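PDB 5GV0: lysosome-associated membrane glycoprotein 1 from Mus musculus, which is a heavily glycosylated membrane protein of lysosomes, whose membrane-proximal luminal domain, the part in this structure, probably takes part in assembly of the protein. Local coordinates for residues A[2-7]-A[18-23]; A[122-127]-A[136-141]. All blocks are in the same frame, centred on the assembly; numbering follows the deposited sequence.

Contact 1: residues A[2-7]-A[18-23]; sequences PTVSKY and LASMAL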
loop_
_atom_site.group_PDB
_atom_site.type_symbol
_atom_site.label_atom_id
_atom_site.label_comp_id
_atom_site.label_asym_id
_atom_site.label_seq_id
_atom_site.Cartn_x
_atom_site.Cartn_y
_atom_site.Cartn_z
ATOM N N PRO A 2 -10.387 -6.704 -6.763
ATOM C CA PRO A 2 -8.961 -6.915 -7.028
ATOM C C PRO A 2 -8.474 -8.240 -6.455
ATOM O O PRO A 2 -9.040 -8.787 -5.506
ATOM C CB PRO A 2 -8.283 -5.731 -6.325
ATOM C CG PRO A 2 -9.262 -5.298 -5.286
ATOM C CD PRO A 2 -10.629 -5.593 -5.826
ATOM N N THR A 3 -7.407 -8.747 -7.048
ATOM C CA THR A 3 -6.847 -10.028 -6.667
ATOM C C THR A 3 -5.950 -9.917 -5.432
ATOM O O THR A 3 -5.131 -9.003 -5.338
ATOM C CB THR A 3 -6.047 -10.603 -7.837
ATOM O OG1 THR A 3 -6.922 -10.796 -8.957
ATOM C CG2 THR A 3 -5.392 -11.925 -7.456
ATOM N N VAL A 4 -6.116 -10.836 -4.484
ATOM C CA VAL A 4 -5.230 -10.916 -3.315
ATOM C C VAL A 4 -3.857 -11.416 -3.740
ATOM O O VAL A 4 -3.745 -12.492 -4.328
ATOM C CB VAL A 4 -5.800 -11.846 -2.224
ATOM C CG1 VAL A 4 -4.781 -12.069 -1.111
ATOM C CG2 VAL A 4 -7.091 -11.280 -1.669
ATOM N N SER A 5 -2.823 -10.628 -3.453
ATOM C CA SER A 5 -1.451 -10.980 -3.788
ATOM C C SER A 5 -0.615 -11.035 -2.529
ATOM O O SER A 5 -0.891 -10.318 -1.558
ATOM C CB SER A 5 -0.853 -9.972 -4.767
ATOM O OG SER A 5 -1.619 -9.927 -5.957
ATOM N N LYS A 6 0.410 -11.874 -2.547
ATOM C CA LYS A 6 1.280 -12.041 -1.398
ATOM C C LYS A 6 2.622 -11.369 -1.629
ATOM O O LYS A 6 3.160 -11.352 -2.742
ATOM C CB LYS A 6 1.456 -13.530 -1.087
ATOM C CG LYS A 6 0.125 -14.212 -0.782
ATOM C CD LYS A 6 0.296 -15.623 -0.246
ATOM C CE LYS A 6 -1.061 -16.291 -0.061
ATOM N NZ LYS A 6 -1.983 -15.452 0.753
ATOM N N TYR A 7 3.153 -10.793 -0.560
ATOM C CA TYR A 7 4.412 -10.061 -0.616
ATOM C C TYR A 7 5.289 -10.412 0.574
ATOM O O TYR A 7 4.801 -10.546 1.695
ATOM C CB TYR A 7 4.158 -8.551 -0.635
ATOM C CG TYR A 7 3.191 -8.083 -1.705
ATOM C CD1 TYR A 7 3.642 -7.763 -2.977
ATOM C CD2 TYR A 7 1.838 -7.947 -1.437
ATOM C CE1 TYR A 7 2.767 -7.325 -3.960
ATOM C CE2 TYR A 7 0.958 -7.513 -2.408
ATOM C CZ TYR A 7 1.430 -7.203 -3.665
ATOM O OH TYR A 7 0.554 -6.763 -4.635
ATOM N N LEU A 18 5.524 -8.665 5.674
ATOM C CA LEU A 18 4.680 -9.711 5.123
ATOM C C LEU A 18 3.356 -9.081 4.788
ATOM O O LEU A 18 2.829 -8.291 5.576
ATOM C CB LEU A 18 4.470 -10.850 6.113
ATOM C CG LEU A 18 5.670 -11.718 6.467
ATOM C CD1 LEU A 18 5.258 -12.697 7.538
ATOM C CD2 LEU A 18 6.167 -12.451 5.237
ATOM N N ALA A 19 2.810 -9.413 3.628
ATOM C CA ALA A 19 1.501 -8.890 3.276
ATOM C C ALA A 19 0.744 -9.852 2.390
ATOM O O ALA A 19 1.314 -10.507 1.509
ATOM C CB ALA A 19 1.626 -7.546 2.596
ATOM N N SER A 20 -0.551 -9.937 2.651
ATOM C CA SER A 20 -1.495 -10.621 1.786
ATOM C C SER A 20 -2.632 -9.646 1.586
ATOM O O SER A 20 -3.398 -9.376 2.518
ATOM C CB SER A 20 -1.978 -11.929 2.408
ATOM O OG SER A 20 -2.925 -12.553 1.564
ATOM N N MET A 21 -2.721 -9.057 0.399
ATOM C CA MET A 21 -3.661 -7.963 0.239
ATOM C C MET A 21 -4.102 -7.745 -1.187
ATOM O O MET A 21 -3.383 -8.075 -2.137
ATOM C CB MET A 21 -3.063 -6.663 0.794
ATOM C CG MET A 21 -1.743 -6.258 0.176
ATOM S SD MET A 21 -1.022 -4.908 1.131
ATOM C CE MET A 21 0.529 -4.696 0.270
ATOM N N ALA A 22 -5.301 -7.178 -1.306
ATOM C CA ALA A 22 -5.884 -6.792 -2.577
ATOM C C ALA A 22 -5.988 -5.274 -2.616
ATOM O O ALA A 22 -6.615 -4.673 -1.740
ATOM C CB ALA A 22 -7.259 -7.441 -2.752
ATOM N N LEU A 23 -5.367 -4.663 -3.622
ATOM C CA LEU A 23 -5.245 -3.211 -3.700
ATOM C C LEU A 23 -5.733 -2.664 -5.028
ATOM O O LEU A 23 -5.627 -3.320 -6.060
ATOM C CB LEU A 23 -3.795 -2.784 -3.493
ATOM C CG LEU A 23 -3.077 -3.250 -2.226
ATOM C CD1 LEU A 23 -1.626 -2.838 -2.320
ATOM C CD2 LEU A 23 -3.718 -2.659 -0.988
HETATM O O HOH W 1 -4.227 -6.495 -5.612
HETATM O O HOH W 2 -1.980 -6.440 -3.951
#

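Contact 2: residues A[122-127]-A[136-141]; sequences NTEEHI and NVFSVQ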
loop_
_atom_site.group_PDB
_atom_site.type_symbol
_atom_site.label_atom_id
_atom_site.label_comp_id
_atom_site.label_asym_id
_atom_site.label_seq_id
_atom_site.Cartn_x
_atom_site.Cartn_y
_atom_site.Cartn_z
ATOM N N ASN A 122 -11.035 -7.114 6.320
ATOM C CA ASN A 122 -11.729 -7.578 5.119
ATOM C C ASN A 122 -12.783 -6.574 4.663
ATOM O O ASN A 122 -13.563 -6.841 3.749
ATOM C CB ASN A 122 -12.376 -8.941 5.376
ATOM C CG ASN A 122 -11.355 -10.047 5.537
ATOM O OD1 ASN A 122 -10.445 -10.190 4.721
ATOM N ND2 ASN A 122 -11.492 -10.830 6.599
ATOM N N THR A 123 -12.808 -5.422 5.324
ATOM C CA THR A 123 -13.703 -4.331 4.957
ATOM C C THR A 123 -12.920 -3.322 4.133
ATOM O O THR A 123 -11.887 -2.829 4.569
ATOM C CB THR A 123 -14.304 -3.638 6.198
ATOM O OG1 THR A 123 -15.064 -4.588 6.953
ATOM C CG2 THR A 123 -15.225 -2.490 5.789
ATOM N N GLU A 124 -13.409 -3.042 2.933
ATOM C CA GLU A 124 -12.787 -2.086 2.023
ATOM C C GLU A 124 -12.498 -0.743 2.699
ATOM O O GLU A 124 -13.400 -0.130 3.265
ATOM C CB GLU A 124 -13.717 -1.892 0.820
ATOM C CG GLU A 124 -13.143 -1.185 -0.388
ATOM C CD GLU A 124 -14.088 -1.278 -1.581
ATOM O OE1 GLU A 124 -13.850 -0.588 -2.591
ATOM O OE2 GLU A 124 -15.069 -2.051 -1.500
ATOM N N GLU A 125 -11.242 -0.297 2.659
ATOM C CA GLU A 125 -10.891 1.027 3.167
ATOM C C GLU A 125 -10.359 1.898 2.046
ATOM O O GLU A 125 -9.407 1.535 1.360
ATOM C CB GLU A 125 -9.853 0.954 4.291
ATOM C CG GLU A 125 -9.572 2.335 4.901
ATOM C CD GLU A 125 -8.486 2.331 5.956
ATOM O OE1 GLU A 125 -7.964 1.245 6.271
ATOM O OE2 GLU A 125 -8.154 3.421 6.469
ATOM N N HIS A 126 -10.975 3.058 1.869
ATOM C CA HIS A 126 -10.533 4.001 0.859
ATOM C C HIS A 126 -9.614 5.021 1.502
ATOM O O HIS A 126 -10.067 5.949 2.170
ATOM C CB HIS A 126 -11.734 4.685 0.206
ATOM C CG HIS A 126 -12.734 3.724 -0.358
ATOM N ND1 HIS A 126 -12.522 3.034 -1.529
ATOM C CD2 HIS A 126 -13.950 3.337 0.093
ATOM C CE1 HIS A 126 -13.567 2.264 -1.781
ATOM N NE2 HIS A 126 -14.447 2.430 -0.812
ATOM N N ILE A 127 -8.316 4.825 1.325
ATOM C CA ILE A 127 -7.334 5.702 1.946
ATOM C C ILE A 127 -7.073 6.918 1.071
ATOM O O ILE A 127 -6.594 6.796 -0.052
ATOM C CB ILE A 127 -6.013 4.972 2.208
ATOM C CG1 ILE A 127 -6.240 3.758 3.109
ATOM C CG2 ILE A 127 -5.009 5.926 2.845
ATOM C CD1 ILE A 127 -4.994 2.893 3.287
ATOM N N ASN A 136 -7.420 2.100 -2.482
ATOM C CA ASN A 136 -8.456 1.233 -1.946
ATOM C C ASN A 136 -7.850 -0.086 -1.509
ATOM O O ASN A 136 -7.352 -0.868 -2.319
ATOM C CB ASN A 136 -9.563 1.041 -2.982
ATOM C CG ASN A 136 -10.238 2.350 -3.332
ATOM O OD1 ASN A 136 -10.096 3.342 -2.611
ATOM N ND2 ASN A 136 -10.985 2.363 -4.429
ATOM N N VAL A 137 -7.839 -0.276 -0.194
ATOM C CA VAL A 137 -7.355 -1.497 0.424
ATOM C C VAL A 137 -8.565 -2.384 0.591
ATOM O O VAL A 137 -9.325 -2.255 1.554
ATOM C CB VAL A 137 -6.673 -1.227 1.771
ATOM C CG1 VAL A 137 -6.106 -2.515 2.328
ATOM C CG2 VAL A 137 -5.568 -0.197 1.602
ATOM N N PHE A 138 -8.760 -3.259 -0.381
ATOM C CA PHE A 138 -9.981 -4.040 -0.474
ATOM C C PHE A 138 -9.996 -5.102 0.615
ATOM O O PHE A 138 -11.019 -5.321 1.270
ATOM C CB PHE A 138 -10.095 -4.662 -1.870
ATOM C CG PHE A 138 -11.375 -5.390 -2.098
ATOM C CD1 PHE A 138 -12.517 -4.701 -2.469
ATOM C CD2 PHE A 138 -11.441 -6.765 -1.943
ATOM C CE1 PHE A 138 -13.704 -5.377 -2.677
ATOM C CE2 PHE A 138 -12.623 -7.445 -2.152
ATOM C CZ PHE A 138 -13.754 -6.751 -2.516
ATOM N N SER A 139 -8.853 -5.747 0.814
ATOM C CA SER A 139 -8.653 -6.606 1.977
ATOM C C SER A 139 -7.166 -6.673 2.265
ATOM O O SER A 139 -6.344 -6.426 1.378
ATOM C CB SER A 139 -9.222 -8.007 1.754
ATOM O OG SER A 139 -8.449 -8.718 0.810
ATOM N N VAL A 140 -6.808 -6.993 3.503
ATOM C CA VAL A 140 -5.406 -6.933 3.869
ATOM C C VAL A 140 -5.092 -7.720 5.125
ATOM O O VAL A 140 -5.852 -7.709 6.092
ATOM C CB VAL A 140 -4.960 -5.461 4.065
ATOM C CG1 VAL A 140 -5.857 -4.754 5.093
ATOM C CG2 VAL A 140 -3.496 -5.362 4.460
ATOM N N GLN A 141 -3.975 -8.431 5.082
ATOM C CA GLN A 141 -3.263 -8.790 6.297
ATOM C C GLN A 141 -1.837 -8.306 6.078
ATOM O O GLN A 141 -1.242 -8.591 5.036
ATOM C CB GLN A 141 -3.329 -10.290 6.585
ATOM C CG GLN A 141 -2.688 -10.652 7.927
ATOM C CD GLN A 141 -3.026 -12.047 8.390
ATOM O OE1 GLN A 141 -3.558 -12.863 7.628
ATOM N NE2 GLN A 141 -2.716 -12.337 9.651
HETATM O O HOH W 3 -13.498 -6.585 1.093
HETATM O O HOH W 4 -9.219 -2.971 4.431
#

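Contact 1: residues A[2-7]-A[18-23]
Ser-5 and Tyr-7 pair with Met-21 and Ala-19 through four backbone hydrogen bonds, forming the antiparallel hairpin of strands 5-11 and 14-30 in this all-beta luminal domain. Ser-5 N gives a nearly straight bond to Met-21 O (2.9 Å, 178° at the hydrogen). Water 2 also donates to Met-21 O at 2.8 Å, so this oxygen takes two bonds. The same water meets Tyr-7 OH at 2.6 Å, in the plane of the ring, and thereby links the phenol to the partner strand. Ser-5 O accepts from Met-21 N, while Tyr-7 and Ala-19 exchange bonds in both directions. Nearer the N-terminus the direct bonds give way to water: water 1 donates to Thr-3 O (2.7 Å) and accepts from Leu-23 N. On the other edge of 18-23, Leu-18 bonds Gln-143, Ser-20 bonds Gln-141, and Ala-22 bonds Phe-138 and Ser-139, all through the backbone.

On the Tyr-7 face, the small Ala-19 and the long Met-21 lie beside the ring. CG of Met-21 sits between the backbone N and the carbonyl carbon (chi1 57°), and the chain then runs extended, crossing the tyrosine at about a right angle; its CE lies 3.9 Å from CD2 of Tyr-7. Leu-60 of strand 57-64, in the other sheet, touches both Tyr-7 and Met-21. On the opposite face the exposed Lys-6 bends at its last torsion (chi4 -52°), and its NZ makes a weak 3.2 Å hydrogen bond to OG of Ser-20.

Contact 2: residues A[122-127]-A[136-141]
Glu-125 and Val-137 form the hydrogen-bonded pair of a second antiparallel hairpin, strands 125-128 and 133-138. Their backbones exchange two bonds, Glu-125 N to Val-137 O at 3.0 Å and Val-137 N to Glu-125 O at 2.9 Å. Beyond this pair water takes over: water 4 joins Thr-123 O to Val-137 O, and water 3 joins Asn-122 O to Phe-138 O, where a classic beta bulge at Phe-138 and Ser-139, opposite Ala-22, turns the strand.

The direct polar side-chain bond belongs to the non-hydrogen-bonded pair. ND1 of His-126 donates to OD1 of Asn-136 at 2.7 Å, with the oxygen close to the imidazole plane but the donor above the amide plane; the two planes stand 82° apart. Ser-134 OG also bonds that OD1 and Gln-24 OE1 takes ND2, so both ends of the buried amide are held.

A carboxylate meets a ring at the exposed side: the extended Glu-124 crosses the Phe-138 side chain at a slant, its OE2 3.8 Å from CE1, with carboxylate and ring planes 54° apart.

Apolar contact falls to the branched, buried Val-137 and Ile-127, Val-137 also touching Leu-23. CG2 of Val-137, placed beside its backbone N, meets CD1 of Ile-127 at 3.6 Å.

How the contacts relate
Contact 1 and contact 2 are two hairpins in series along the chain, brought side by side in one sheet with centres about 10 Å apart. Strand 14-30 joins them: one edge pairs with 5-11, the other with 133-138 and 140-144. Probable hydrogen bonds run from Phe-138 N to Ala-22 O (2.9 Å) and from Gln-141 N to Ser-20 O (2.8 Å), one within the bulge and one beyond it. Pro-2 CG also packs on Phe-138 CB at 3.6 Å. The bound sugars are glycans attached to the protein, not ligands in a pocket. The side chain of Ile-127 in contact 2 is about 7 Å from a bound NAG. In contact 1 the side chain of Leu-23 is about 13 Å from a bound NAG.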